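PDB 7LQX: glycosyl hydrolase BlGH5_18 from Bifidobacterium longum subsp. infantis, which probably hydrolyses beta-mannosidic linkages in the core of N-glycans as a family GH5 glycoside hydrolase, serving N-glycan breakdown in a gut bacterium. Local coordinates for residues 23-28 against 59-64; 98-103 against 154-159; 250-255 against 392-397; 257-262 against 402-407; 163-168 against 204-209. All blocks are in the same frame, centred on the assembly; numbering follows the deposited sequence.

Contact 1 (23-28 against 59-64); sequences RMRFGV and GMDHVR
Asp61 turns its carboxylate onto the 23-28 segment and shows how one acid can organise several donors. Its CB lies 3.8 Å from Arg23 NH1. The first torsion, chi1 of 60°, tucks CG in over the main chain, flanked by both the N and the carbonyl carbon, and this swings CG to 3.3 Å from Phe26 O. At the tip the two oxygens divide the work. OD2 is reached from opposite faces of the carboxylate plane: Phe26 N comes almost perfectly straight at 2.8 Å, on the syn side, while Arg23 NH2 forms a salt bridge from above the plane. The bond from Asp61 N to Phe26 O closes a ring of two hydrogen bonds between these residues. OD1 takes NE and NH2 of Arg25, gripping side-on, with NE at 2.8 Å; both arginines have a second conformer, so each grip describes one state. Beyond this point strands 25-29 and 62-65, the first two of the (beta/alpha)8 barrel, run parallel, joined by helix 45-57 in a beta-alpha-beta unit. Arg64 N bonds to Val28 O at 3.0 Å. Asp61 OD1 also receives His62 ND1, at 2.8 Å in the plane of the imidazole, whose NE2 bonds to Thr310. Held at both nitrogens, that ring offers a face to Gly27 CA, 3.5 Å from its centroid, in a CH-pi contact, and on the other side of the sheet Val28 CG2 packs against Val63 CG1.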
# COMPACT_ATOMS: atom_id res chain seq x y z
N ARG A 23 -5.66 1.91 40.84
CA ARG A 23 -6.81 2.03 39.95
C ARG A 23 -6.64 1.12 38.75
O ARG A 23 -5.53 0.66 38.45
CB ARG A 23 -6.99 3.49 39.52
CG ARG A 23 -5.71 4.15 38.98
CD ARG A 23 -6.03 5.27 37.98
NE ARG A 23 -7.30 4.99 37.34
CZ ARG A 23 -7.62 5.28 36.10
NH1 ARG A 23 -6.77 5.90 35.30
NH2 ARG A 23 -8.82 4.94 35.68
N MSE A 24 -7.76 0.86 38.06
CA MSE A 24 -7.78 0.05 36.85
C MSE A 24 -8.16 1.00 35.71
O MSE A 24 -9.14 1.74 35.82
CB MSE A 24 -8.83 -1.06 36.92
CG MSE A 24 -8.93 -1.87 35.64
SE MSE A 24 -10.26 -3.31 35.77
CE MSE A 24 -9.38 -4.40 37.10
N ARG A 25 -7.43 0.94 34.61
CA ARG A 25 -7.63 1.89 33.53
C ARG A 25 -8.76 1.43 32.62
O ARG A 25 -8.92 0.24 32.34
CB ARG A 25 -6.34 2.02 32.72
CG ARG A 25 -5.05 2.21 33.53
CD ARG A 25 -4.97 3.57 34.20
NE ARG A 25 -5.26 4.66 33.27
CZ ARG A 25 -4.35 5.30 32.54
NH1 ARG A 25 -3.06 5.00 32.61
NH2 ARG A 25 -4.76 6.27 31.72
N PHE A 26 -9.56 2.39 32.15
CA PHE A 26 -10.64 2.14 31.20
C PHE A 26 -10.51 3.10 30.03
O PHE A 26 -10.40 4.31 30.23
CB PHE A 26 -12.02 2.23 31.87
CG PHE A 26 -12.37 1.01 32.65
CD1 PHE A 26 -11.91 0.83 33.95
CD2 PHE A 26 -13.12 -0.00 32.07
CE1 PHE A 26 -12.22 -0.32 34.65
CE2 PHE A 26 -13.43 -1.15 32.76
CZ PHE A 26 -12.97 -1.32 34.05
N GLY A 27 -10.50 2.56 28.82
CA GLY A 27 -10.34 3.39 27.65
C GLY A 27 -10.88 2.71 26.41
O GLY A 27 -11.54 1.67 26.48
N VAL A 28 -10.59 3.31 25.25
CA VAL A 28 -11.08 2.81 23.98
C VAL A 28 -9.97 2.82 22.93
O VAL A 28 -9.07 3.66 22.94
CB VAL A 28 -12.31 3.58 23.43
CG1 VAL A 28 -13.49 3.42 24.36
CG2 VAL A 28 -11.98 5.05 23.23
N GLY A 59 -16.55 8.45 30.75
CA GLY A 59 -15.70 8.13 31.87
C GLY A 59 -14.43 7.42 31.50
O GLY A 59 -13.88 6.69 32.33
N MSE A 60 -13.94 7.61 30.28
CA MSE A 60 -12.70 6.98 29.84
C MSE A 60 -11.51 7.79 30.29
O MSE A 60 -11.57 9.02 30.36
CB MSE A 60 -12.69 6.87 28.32
CG MSE A 60 -13.84 6.09 27.75
SE MSE A 60 -13.88 4.23 28.26
CE MSE A 60 -15.12 4.30 29.72
N ASP A 61 -10.40 7.11 30.60
CA ASP A 61 -9.17 7.78 30.98
C ASP A 61 -8.07 7.67 29.94
O ASP A 61 -7.02 8.29 30.12
CB ASP A 61 -8.69 7.27 32.35
CG ASP A 61 -8.42 5.78 32.35
OD1 ASP A 61 -7.49 5.34 31.65
OD2 ASP A 61 -9.16 5.05 33.04
N HIS A 62 -8.27 6.92 28.85
CA HIS A 62 -7.24 6.84 27.83
C HIS A 62 -7.83 6.39 26.51
O HIS A 62 -8.93 5.84 26.44
CB HIS A 62 -6.11 5.87 28.22
CG HIS A 62 -6.51 4.43 28.20
ND1 HIS A 62 -7.07 3.81 29.29
CD2 HIS A 62 -6.44 3.49 27.23
CE1 HIS A 62 -7.33 2.54 28.99
NE2 HIS A 62 -6.95 2.32 27.75
N VAL A 63 -7.05 6.63 25.46
CA VAL A 63 -7.29 6.11 24.12
C VAL A 63 -6.03 5.43 23.61
O VAL A 63 -4.91 5.78 23.99
CB VAL A 63 -7.72 7.23 23.14
CG1 VAL A 63 -9.08 7.81 23.52
CG2 VAL A 63 -6.67 8.33 23.07
N ARG A 64 -6.23 4.45 22.74
CA ARG A 64 -5.18 3.84 21.92
C ARG A 64 -5.39 4.30 20.49
O ARG A 64 -6.51 4.24 19.98
CB ARG A 64 -5.25 2.31 22.04
CG ARG A 64 -4.21 1.54 21.26
CD ARG A 64 -4.18 0.08 21.70
NE ARG A 64 -3.39 -0.73 20.78
CZ ARG A 64 -3.83 -1.80 20.12
NH1 ARG A 64 -5.07 -2.25 20.28
NH2 ARG A 64 -3.01 -2.44 19.30

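Contact 2 (98-103 against 154-159); sequences GMDAYV and AFRGLT
The third and fourth strands of the (beta/alpha)8 barrel meet here, Ala101 pairing with Phe155 and Val103 with Leu158 in parallel fashion. The register does not run evenly, because Arg156 is an extra residue, a beta bulge. At the bulge itself Arg156 N bonds to Ala101 O at 2.9 Å; past it, Val103 N donates to Gly157 O at 3.1 Å. The bulge turns the Arg156 side chain across Tyr102. Its CB sits over one face of the phenol ring, toward the rim, 3.7 Å from the centroid in a CH-pi contact, and the guanidinium stands at 90° to that ring. Chi2 and chi3 both bend (-83° and 69°), folding the chain back so that CG passes 3.5 Å from Asp100 CB. NH1 then reaches Asp100 OD1 at 3.0 Å, from above the carboxylate plane; Arg156 has a second conformer, which makes this salt bridge only one of its states. NH1 bonds to Pro153 O as well. On the helix-facing side of the sheet, Val103 CG2 approaches the edge of the Phe155 ring, 4.0 Å from CE1, among side chains of helices 81-96 and 132-149. Asp100 OD2 is also bridged to Arg25, so in the conformers described both oxygens have arginine partners (Arg25 too has a second conformer), which would probably favour the ionised form.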
# COMPACT_ATOMS: atom_id res chain seq x y z
N GLY A 98 -8.84 15.47 28.47
CA GLY A 98 -8.75 14.84 29.78
C GLY A 98 -8.25 13.42 29.82
O GLY A 98 -8.42 12.75 30.84
N MSE A 99 -7.60 12.95 28.76
CA MSE A 99 -7.22 11.54 28.67
C MSE A 99 -5.77 11.32 28.29
O MSE A 99 -5.14 12.16 27.63
CB MSE A 99 -8.12 10.84 27.65
CG MSE A 99 -9.58 10.89 28.02
SE MSE A 99 -10.69 9.89 26.83
CE MSE A 99 -10.54 11.04 25.30
N ASP A 100 -5.24 10.17 28.70
CA ASP A 100 -3.94 9.71 28.26
C ASP A 100 -4.05 9.07 26.88
O ASP A 100 -5.14 8.69 26.43
CB ASP A 100 -3.37 8.69 29.24
CG ASP A 100 -3.09 9.30 30.59
OD1 ASP A 100 -2.44 10.36 30.62
OD2 ASP A 100 -3.55 8.74 31.60
N ALA A 101 -2.93 8.99 26.18
CA ALA A 101 -2.89 8.36 24.87
C ALA A 101 -1.74 7.37 24.79
O ALA A 101 -0.63 7.66 25.25
CB ALA A 101 -2.76 9.42 23.76
N TYR A 102 -2.04 6.20 24.25
CA TYR A 102 -1.07 5.17 23.89
C TYR A 102 -1.09 5.03 22.37
O TYR A 102 -2.16 5.05 21.76
CB TYR A 102 -1.47 3.84 24.56
CG TYR A 102 -1.39 3.91 26.07
CD1 TYR A 102 -2.42 4.47 26.80
CD2 TYR A 102 -0.27 3.46 26.75
CE1 TYR A 102 -2.34 4.58 28.17
CE2 TYR A 102 -0.18 3.55 28.13
CZ TYR A 102 -1.23 4.11 28.84
OH TYR A 102 -1.15 4.22 30.21
N VAL A 103 0.08 4.95 21.74
CA VAL A 103 0.18 4.97 20.28
C VAL A 103 0.80 3.67 19.80
O VAL A 103 1.82 3.23 20.35
CB VAL A 103 1.02 6.17 19.81
CG1 VAL A 103 1.19 6.16 18.30
CG2 VAL A 103 0.41 7.47 20.27
N ALA A 154 0.26 14.06 27.73
CA ALA A 154 -0.74 13.01 27.70
C ALA A 154 -0.21 11.70 27.15
O ALA A 154 -0.88 10.67 27.29
CB ALA A 154 -1.94 13.43 26.85
N PHE A 155 0.94 11.73 26.48
CA PHE A 155 1.50 10.53 25.87
C PHE A 155 2.08 9.62 26.94
O PHE A 155 2.96 10.04 27.70
CB PHE A 155 2.59 10.93 24.89
CG PHE A 155 3.34 9.78 24.31
CD1 PHE A 155 2.70 8.91 23.46
CD2 PHE A 155 4.69 9.58 24.59
CE1 PHE A 155 3.38 7.84 22.91
CE2 PHE A 155 5.37 8.51 24.04
CZ PHE A 155 4.72 7.65 23.20
N ARG A 156 1.61 8.38 26.99
CA ARG A 156 2.07 7.44 28.00
C ARG A 156 3.04 6.41 27.46
O ARG A 156 3.81 5.83 28.25
CB ARG A 156 0.88 6.72 28.64
CG ARG A 156 -0.06 7.64 29.44
CD ARG A 156 0.43 7.91 30.86
NE ARG A 156 1.63 8.74 30.92
CZ ARG A 156 1.65 10.06 30.69
NH1 ARG A 156 0.53 10.69 30.36
NH2 ARG A 156 2.79 10.73 30.77
N GLY A 157 3.05 6.15 26.17
CA GLY A 157 3.94 5.15 25.63
C GLY A 157 3.41 4.56 24.35
O GLY A 157 2.38 4.96 23.80
N LEU A 158 4.13 3.56 23.85
CA LEU A 158 3.82 3.03 22.54
C LEU A 158 3.91 1.51 22.52
O LEU A 158 4.65 0.89 23.29
CB LEU A 158 4.71 3.64 21.46
CG LEU A 158 6.22 3.43 21.59
CD1 LEU A 158 6.62 2.05 21.11
CD2 LEU A 158 6.98 4.51 20.83
N THR A 159 3.10 0.94 21.63
CA THR A 159 3.15 -0.46 21.26
C THR A 159 3.78 -0.49 19.87
O THR A 159 3.48 0.36 19.03
CB THR A 159 1.74 -1.01 21.19
OG1 THR A 159 1.10 -0.82 22.45
CG2 THR A 159 1.71 -2.49 20.87

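Contact 3 (250-255 against 392-397); sequences CTAHAL and RWMRLH
Leu255 and Trp393 both turn away from their own backbone nitrogens, chi1 173° and -174°, and by doing so reach toward each other from two helices. The leucine crosses the indole at about a right angle and meets its edge: CD2 lies near the ring plane, 3.7 Å from Trp393 CH2. Ala252, one turn earlier, brings its CB to the same edge, at 4.1 Å from CZ3. Met394, a selenomethionine here, bends at chi2 (-67°), which carries its selenium to 3.8 Å from Ala252 CB. His397 closes the cluster; NE2 lies 3.6 Å from Ala252 CB, and that nitrogen is hydrogen-bonded to Lys299. One face of the indole lies beneath His397 CB of its own helix, while Trp393 also meets Tyr256 edge-to-face. No hydrogen bond joins the two segments, so their union rests on van der Waals packing of Ala252 and Leu255 against the indole edge, the selenomethionine and the imidazole. The helix axes pass 11.2 Å apart at 106°, nearly crosswise, and the short Ala252 side chain lies where the two backbones come nearest. Helix 248-264, after the sixth barrel strand, thus receives helix 388-399, consistent with packing of a small C-terminal parallel-sheet domain against the (beta/alpha)8 barrel.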
# COMPACT_ATOMS: atom_id res chain seq x y z
N CYS A 250 -17.62 -18.30 26.78
CA CYS A 250 -17.57 -17.10 25.95
C CYS A 250 -17.22 -15.86 26.78
O CYS A 250 -16.31 -15.10 26.43
CB CYS A 250 -18.90 -16.92 25.23
SG CYS A 250 -18.87 -15.61 24.02
N THR A 251 -17.90 -15.65 27.90
CA THR A 251 -17.63 -14.47 28.71
C THR A 251 -16.37 -14.60 29.56
O THR A 251 -15.88 -13.57 30.04
CB THR A 251 -18.82 -14.12 29.61
OG1 THR A 251 -19.15 -15.26 30.40
CG2 THR A 251 -20.02 -13.67 28.78
N ALA A 252 -15.83 -15.80 29.72
CA ALA A 252 -14.61 -16.02 30.47
C ALA A 252 -13.35 -15.90 29.62
O ALA A 252 -12.26 -15.96 30.17
CB ALA A 252 -14.62 -17.40 31.13
N HIS A 253 -13.48 -15.69 28.31
CA HIS A 253 -12.31 -15.80 27.45
C HIS A 253 -11.24 -14.78 27.79
O HIS A 253 -10.04 -15.09 27.76
CB HIS A 253 -12.70 -15.70 25.97
CG HIS A 253 -11.57 -15.97 25.04
ND1 HIS A 253 -10.75 -14.97 24.56
CD2 HIS A 253 -11.08 -17.13 24.53
CE1 HIS A 253 -9.81 -15.50 23.79
NE2 HIS A 253 -9.99 -16.81 23.76
N ALA A 254 -11.63 -13.54 28.09
CA ALA A 254 -10.63 -12.51 28.37
C ALA A 254 -9.90 -12.81 29.67
O ALA A 254 -8.67 -12.69 29.74
CB ALA A 254 -11.28 -11.12 28.43
N LEU A 255 -10.63 -13.21 30.71
CA LEU A 255 -10.00 -13.65 31.95
C LEU A 255 -9.04 -14.79 31.70
O LEU A 255 -7.93 -14.83 32.25
CB LEU A 255 -11.08 -14.09 32.94
CG LEU A 255 -10.57 -14.74 34.22
CD1 LEU A 255 -9.66 -13.80 35.00
CD2 LEU A 255 -11.74 -15.19 35.10
N ARG A 392 -9.90 -27.61 30.92
CA ARG A 392 -9.67 -27.81 32.35
C ARG A 392 -9.80 -26.49 33.11
O ARG A 392 -10.43 -26.43 34.17
CB ARG A 392 -8.31 -28.44 32.59
CG ARG A 392 -8.22 -29.88 32.14
CD ARG A 392 -6.83 -30.44 32.40
NE ARG A 392 -6.69 -31.83 31.98
CZ ARG A 392 -7.08 -32.87 32.70
NH1 ARG A 392 -7.63 -32.69 33.89
NH2 ARG A 392 -6.90 -34.11 32.24
N TRP A 393 -9.19 -25.43 32.59
CA TRP A 393 -9.32 -24.13 33.23
C TRP A 393 -10.79 -23.71 33.29
O TRP A 393 -11.28 -23.26 34.33
CB TRP A 393 -8.47 -23.07 32.51
CG TRP A 393 -8.46 -21.76 33.23
CD1 TRP A 393 -7.54 -21.33 34.15
CD2 TRP A 393 -9.44 -20.72 33.13
NE1 TRP A 393 -7.88 -20.09 34.61
CE2 TRP A 393 -9.05 -19.69 34.01
CE3 TRP A 393 -10.62 -20.56 32.39
CZ2 TRP A 393 -9.78 -18.52 34.17
CZ3 TRP A 393 -11.34 -19.40 32.54
CH2 TRP A 393 -10.92 -18.39 33.42
N MSE A 394 -11.51 -23.88 32.18
CA MSE A 394 -12.92 -23.49 32.14
C MSE A 394 -13.75 -24.24 33.18
O MSE A 394 -14.67 -23.68 33.77
CB MSE A 394 -13.50 -23.69 30.73
CG MSE A 394 -12.96 -22.72 29.70
SE MSE A 394 -13.56 -20.92 30.12
CE MSE A 394 -12.35 -19.98 28.94
N ARG A 395 -13.43 -25.52 33.40
CA ARG A 395 -14.18 -26.30 34.38
C ARG A 395 -13.93 -25.79 35.79
O ARG A 395 -14.87 -25.59 36.57
CB ARG A 395 -13.78 -27.77 34.28
CG ARG A 395 -14.76 -28.70 34.98
CD ARG A 395 -14.13 -30.04 35.29
NE ARG A 395 -13.27 -29.94 36.47
CZ ARG A 395 -11.94 -29.99 36.45
NH1 ARG A 395 -11.27 -30.15 35.31
NH2 ARG A 395 -11.27 -29.88 37.58
N LEU A 396 -12.66 -25.57 36.14
CA LEU A 396 -12.32 -25.02 37.44
C LEU A 396 -12.93 -23.63 37.64
O LEU A 396 -13.38 -23.30 38.74
CB LEU A 396 -10.80 -24.97 37.60
CG LEU A 396 -10.16 -26.33 37.83
CD1 LEU A 396 -8.65 -26.25 37.59
CD2 LEU A 396 -10.45 -26.85 39.24
N HIS A 397 -12.94 -22.82 36.58
CA HIS A 397 -13.60 -21.52 36.63
C HIS A 397 -15.08 -21.66 36.97
O HIS A 397 -15.59 -20.99 37.88
CB HIS A 397 -13.40 -20.81 35.29
CG HIS A 397 -14.27 -19.62 35.08
ND1 HIS A 397 -14.09 -18.43 35.76
CD2 HIS A 397 -15.32 -19.41 34.25
CE1 HIS A 397 -15.00 -17.56 35.37
NE2 HIS A 397 -15.76 -18.13 34.46

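Contact 4 (257-262 against 402-407); sequences LAELSR and RPTLVT
Glu259 OE1 is gripped by two donors, one from each side of its carboxylate oxygen. Thr404 OG1 gives its proton at 2.7 Å, approaching on the anti side and 20° out of the carboxylate plane, while Arg262 NH1, one helical turn further on, takes the syn lone pair in a salt bridge of 2.8 Å. The bond to Thr404 ties the barrel helix 248-264 to strand 403-407, an outer strand of the three-stranded parallel sheet near the C-terminal end, where it closes a beta-alpha-beta unit with strand 365-369 and helix 388-399. The glutamate runs perpendicular to the threonine side chain, and Thr404 can reach because its hydroxyl swings away from the backbone N (chi1 -172°). Arg262 NH1 has a second acceptor, Asn363 OD1, which should help fix the guanidinium and, through it, the glutamate. A buried carboxylate with one arginine and one hydroxyl on the same oxygen is probably ionised. Apolar packing follows immediately along the strand. Leu405 points at the helix, and its CD1 is pressed against the backbone between Glu259 and Leu260; Trp393 and Ile369 also touch the leucine. That methyl, Leu405 CD1, stands 3.5 Å from Leu260 N and 4.1 Å from Leu260 CB.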
# COMPACT_ATOMS: atom_id res chain seq x y z
N LEU A 257 -7.32 -15.61 28.96
CA LEU A 257 -6.07 -15.18 28.36
C LEU A 257 -5.20 -14.43 29.36
O LEU A 257 -3.97 -14.57 29.35
CB LEU A 257 -6.34 -14.31 27.13
CG LEU A 257 -6.65 -15.09 25.86
CD1 LEU A 257 -6.76 -14.16 24.65
CD2 LEU A 257 -5.60 -16.18 25.58
N ALA A 258 -5.81 -13.63 30.22
CA ALA A 258 -5.03 -12.93 31.23
C ALA A 258 -4.32 -13.92 32.15
O ALA A 258 -3.12 -13.79 32.41
CB ALA A 258 -5.93 -11.99 32.04
N GLU A 259 -5.04 -14.94 32.63
CA GLU A 259 -4.43 -15.93 33.51
C GLU A 259 -3.40 -16.78 32.76
O GLU A 259 -2.35 -17.12 33.31
CB GLU A 259 -5.50 -16.83 34.12
CG GLU A 259 -6.43 -16.11 35.10
CD GLU A 259 -5.69 -15.42 36.23
OE1 GLU A 259 -4.57 -15.85 36.59
OE2 GLU A 259 -6.22 -14.43 36.77
N LEU A 260 -3.69 -17.13 31.51
CA LEU A 260 -2.72 -17.88 30.71
C LEU A 260 -1.42 -17.11 30.61
O LEU A 260 -0.33 -17.68 30.77
CB LEU A 260 -3.31 -18.16 29.33
CG LEU A 260 -2.44 -18.95 28.37
CD1 LEU A 260 -2.12 -20.34 28.88
CD2 LEU A 260 -3.15 -19.04 27.02
N SER A 261 -1.49 -15.80 30.36
CA SER A 261 -0.27 -15.02 30.22
C SER A 261 0.54 -15.02 31.51
O SER A 261 1.77 -15.05 31.46
CB SER A 261 -0.60 -13.60 29.76
OG SER A 261 -1.13 -12.78 30.79
N ARG A 262 -0.13 -15.03 32.66
CA ARG A 262 0.58 -15.03 33.93
C ARG A 262 1.44 -16.27 34.11
O ARG A 262 2.45 -16.22 34.84
CB ARG A 262 -0.41 -14.93 35.09
CG ARG A 262 -1.08 -13.57 35.22
CD ARG A 262 -2.08 -13.63 36.36
NE ARG A 262 -1.43 -13.71 37.67
CZ ARG A 262 -2.03 -14.13 38.78
NH1 ARG A 262 -3.27 -14.59 38.74
NH2 ARG A 262 -1.37 -14.10 39.93
N ARG A 402 -11.38 -20.29 41.16
CA ARG A 402 -10.52 -19.16 40.83
C ARG A 402 -9.19 -19.64 40.24
O ARG A 402 -8.12 -19.30 40.74
CB ARG A 402 -10.26 -18.28 42.04
CG ARG A 402 -11.43 -17.43 42.49
CD ARG A 402 -10.99 -16.50 43.63
NE ARG A 402 -9.90 -15.60 43.26
CZ ARG A 402 -10.07 -14.52 42.48
NH1 ARG A 402 -11.27 -14.23 42.01
NH2 ARG A 402 -9.04 -13.74 42.19
N PRO A 403 -9.22 -20.44 39.18
CA PRO A 403 -7.97 -21.01 38.67
C PRO A 403 -7.10 -19.97 37.99
O PRO A 403 -7.57 -19.03 37.34
CB PRO A 403 -8.44 -22.05 37.65
CG PRO A 403 -9.75 -21.48 37.13
CD PRO A 403 -10.39 -20.87 38.38
N THR A 404 -5.80 -20.20 38.10
CA THR A 404 -4.82 -19.61 37.21
C THR A 404 -4.17 -20.73 36.41
O THR A 404 -4.61 -21.88 36.43
CB THR A 404 -3.85 -18.72 37.98
OG1 THR A 404 -3.03 -17.99 37.07
CG2 THR A 404 -2.96 -19.53 38.93
N LEU A 405 -3.12 -20.38 35.67
CA LEU A 405 -2.31 -21.35 34.95
C LEU A 405 -0.87 -21.17 35.38
O LEU A 405 -0.41 -20.05 35.57
CB LEU A 405 -2.43 -21.16 33.43
CG LEU A 405 -3.87 -21.52 33.02
CD1 LEU A 405 -4.64 -20.30 32.54
CD2 LEU A 405 -3.95 -22.67 32.03
N VAL A 406 -0.16 -22.29 35.52
CA VAL A 406 1.25 -22.25 35.86
C VAL A 406 2.00 -23.20 34.94
O VAL A 406 1.43 -24.14 34.39
CB VAL A 406 1.53 -22.61 37.34
CG1 VAL A 406 0.82 -21.66 38.27
CG2 VAL A 406 1.14 -24.05 37.62
N THR A 407 3.29 -22.93 34.76
CA THR A 407 4.11 -23.87 34.02
C THR A 407 4.54 -25.03 34.93
O THR A 407 4.46 -24.96 36.16
CB THR A 407 5.37 -23.21 33.48
OG1 THR A 407 6.24 -22.89 34.58
CG2 THR A 407 5.03 -21.95 32.68

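Contact 5 (163-168 against 204-209); sequences ELNQFS and SENDGV. With EDO (1,2-ethanediol), chain C.
The amides of Asn165 and Asn206 meet with their planes 70° apart. Asn206 OD1 accepts from opposite faces of its plane: Asn165 ND2 from high above, at 2.9 Å, and Gly208 N at a shallow tilt from the other, the second bond capping the start of helix 208-211. In return Asn206 N bonds to Asn165 OD1 at 2.9 Å, so the two residues hold each other twice. Asn206 ND2 donates to O1 of an ethanediol, probably from the crystallisation liquor, and to a water that in turn donates to Glu163 OE1. The Glu163 carboxylate stands at 64° to the Asn206 amide, with CG 3.7 Å from Asn206 N, and its OE2 is bonded to His232. Ser204 OG accepts from Glu163 N at 3.2 Å. Glu163 follows the fourth barrel strand and lies close to Glu276, the placing of the acid/base and nucleophile in related GH5 enzymes. The asparagine pair is consistent with a second shell holding the loop that carries Glu163.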
# COMPACT_ATOMS: atom_id res chain seq x y z
N GLU A 163 -0.74 -6.33 16.39
CA GLU A 163 -0.81 -7.72 15.92
C GLU A 163 0.18 -8.01 14.79
O GLU A 163 -0.14 -8.67 13.81
CB GLU A 163 -2.24 -8.08 15.50
CG GLU A 163 -3.23 -7.90 16.63
CD GLU A 163 -4.67 -8.11 16.27
OE1 GLU A 163 -4.96 -8.49 15.11
OE2 GLU A 163 -5.52 -7.89 17.16
N LEU A 164 1.41 -7.52 14.95
CA LEU A 164 2.37 -7.64 13.86
C LEU A 164 2.75 -9.09 13.58
O LEU A 164 3.23 -9.40 12.49
CB LEU A 164 3.60 -6.80 14.17
CG LEU A 164 3.43 -5.28 14.03
CD1 LEU A 164 4.70 -4.58 14.49
CD2 LEU A 164 3.05 -4.90 12.61
N ASN A 165 2.52 -9.99 14.54
CA ASN A 165 2.80 -11.40 14.31
C ASN A 165 1.99 -11.97 13.15
O ASN A 165 2.36 -13.02 12.61
CB ASN A 165 2.56 -12.20 15.59
CG ASN A 165 1.10 -12.22 16.00
OD1 ASN A 165 0.48 -11.18 16.17
ND2 ASN A 165 0.55 -13.42 16.17
N GLN A 166 0.90 -11.31 12.75
CA GLN A 166 0.10 -11.83 11.65
C GLN A 166 0.85 -11.80 10.32
O GLN A 166 0.45 -12.49 9.38
CB GLN A 166 -1.24 -11.09 11.54
CG GLN A 166 -1.14 -9.67 11.01
CD GLN A 166 -1.50 -9.54 9.54
OE1 GLN A 166 -2.46 -10.15 9.07
NE2 GLN A 166 -0.72 -8.74 8.82
N PHE A 167 1.93 -11.03 10.23
CA PHE A 167 2.77 -11.05 9.04
C PHE A 167 3.76 -12.21 9.00
O PHE A 167 4.37 -12.45 7.96
CB PHE A 167 3.59 -9.76 8.95
CG PHE A 167 2.79 -8.55 8.56
CD1 PHE A 167 2.35 -8.37 7.25
CD2 PHE A 167 2.48 -7.58 9.50
CE1 PHE A 167 1.61 -7.26 6.90
CE2 PHE A 167 1.76 -6.46 9.15
CZ PHE A 167 1.32 -6.31 7.85
N SER A 168 3.96 -12.91 10.11
CA SER A 168 5.13 -13.75 10.29
C SER A 168 4.92 -15.23 10.01
O SER A 168 5.87 -16.01 10.18
CB SER A 168 5.63 -13.63 11.74
OG SER A 168 4.78 -14.33 12.65
N SER A 204 2.51 -6.21 20.69
CA SER A 204 1.17 -6.78 20.58
C SER A 204 1.11 -7.88 19.54
O SER A 204 1.47 -7.67 18.38
CB SER A 204 0.16 -5.68 20.19
OG SER A 204 -1.01 -6.22 19.59
N GLU A 205 0.59 -9.02 19.95
CA GLU A 205 0.25 -10.11 19.05
C GLU A 205 -1.23 -10.43 19.14
O GLU A 205 -1.88 -10.18 20.17
CB GLU A 205 1.06 -11.35 19.40
CG GLU A 205 2.54 -11.19 19.17
CD GLU A 205 3.27 -10.42 20.27
OE1 GLU A 205 3.07 -10.70 21.47
OE2 GLU A 205 4.08 -9.53 19.91
N ASN A 206 -1.77 -10.98 18.05
CA ASN A 206 -3.06 -11.64 18.13
C ASN A 206 -2.91 -12.94 18.91
O ASN A 206 -1.81 -13.33 19.32
CB ASN A 206 -3.67 -11.82 16.74
CG ASN A 206 -2.89 -12.77 15.86
OD1 ASN A 206 -2.32 -13.76 16.34
ND2 ASN A 206 -2.89 -12.50 14.56
N ASP A 207 -4.03 -13.64 19.11
CA ASP A 207 -4.02 -14.80 20.00
C ASP A 207 -3.27 -15.99 19.43
O ASP A 207 -3.12 -16.99 20.14
CB ASP A 207 -5.43 -15.17 20.48
CG ASP A 207 -6.38 -15.56 19.37
OD1 ASP A 207 -5.91 -15.94 18.28
OD2 ASP A 207 -7.61 -15.51 19.60
N GLY A 208 -2.77 -15.91 18.19
CA GLY A 208 -1.84 -16.91 17.72
C GLY A 208 -0.64 -17.08 18.64
O GLY A 208 -0.07 -18.17 18.72
N VAL A 209 -0.23 -16.01 19.32
CA VAL A 209 0.90 -16.12 20.24
C VAL A 209 0.62 -17.14 21.33
O VAL A 209 1.53 -17.86 21.76
CB VAL A 209 1.28 -14.73 20.81
CG1 VAL A 209 0.22 -14.20 21.75
CG2 VAL A 209 2.63 -14.79 21.50
C1 EDO C . -1.13 -15.49 13.52
O1 EDO C . -1.85 -14.52 12.75
C2 EDO C . -0.82 -16.71 12.66
O2 EDO C . -0.18 -16.30 11.45
O HOH W 1 -4.24 -10.31 13.30

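In the fold
Contacts 1 and 2 are consecutive steps round the barrel wall, centres 10 Å apart, and share a sheet: Val63 O lies 2.9 Å from Tyr102 N. Contacts 3 and 4, also 10 Å between centres, use the same barrel helix to hold the small domain; Trp393 of the one packs on Leu405 of the other. Contact 5 lies 20 to 23 Å from the centres of all four, yet approaches both pairs. Thr159 CG2 of contact 2 touches Ser204 CB of contact 5 at 3.6 Å, and Arg64 NH2 of contact 1 lies 4.3 Å from Ser204 OG; the nearest atoms of contacts 5 and 4 are about 4 Å apart. The probable active site gathers here: Arg64 bridges to Glu276, the glutamate that Glu163 of contact 5 faces.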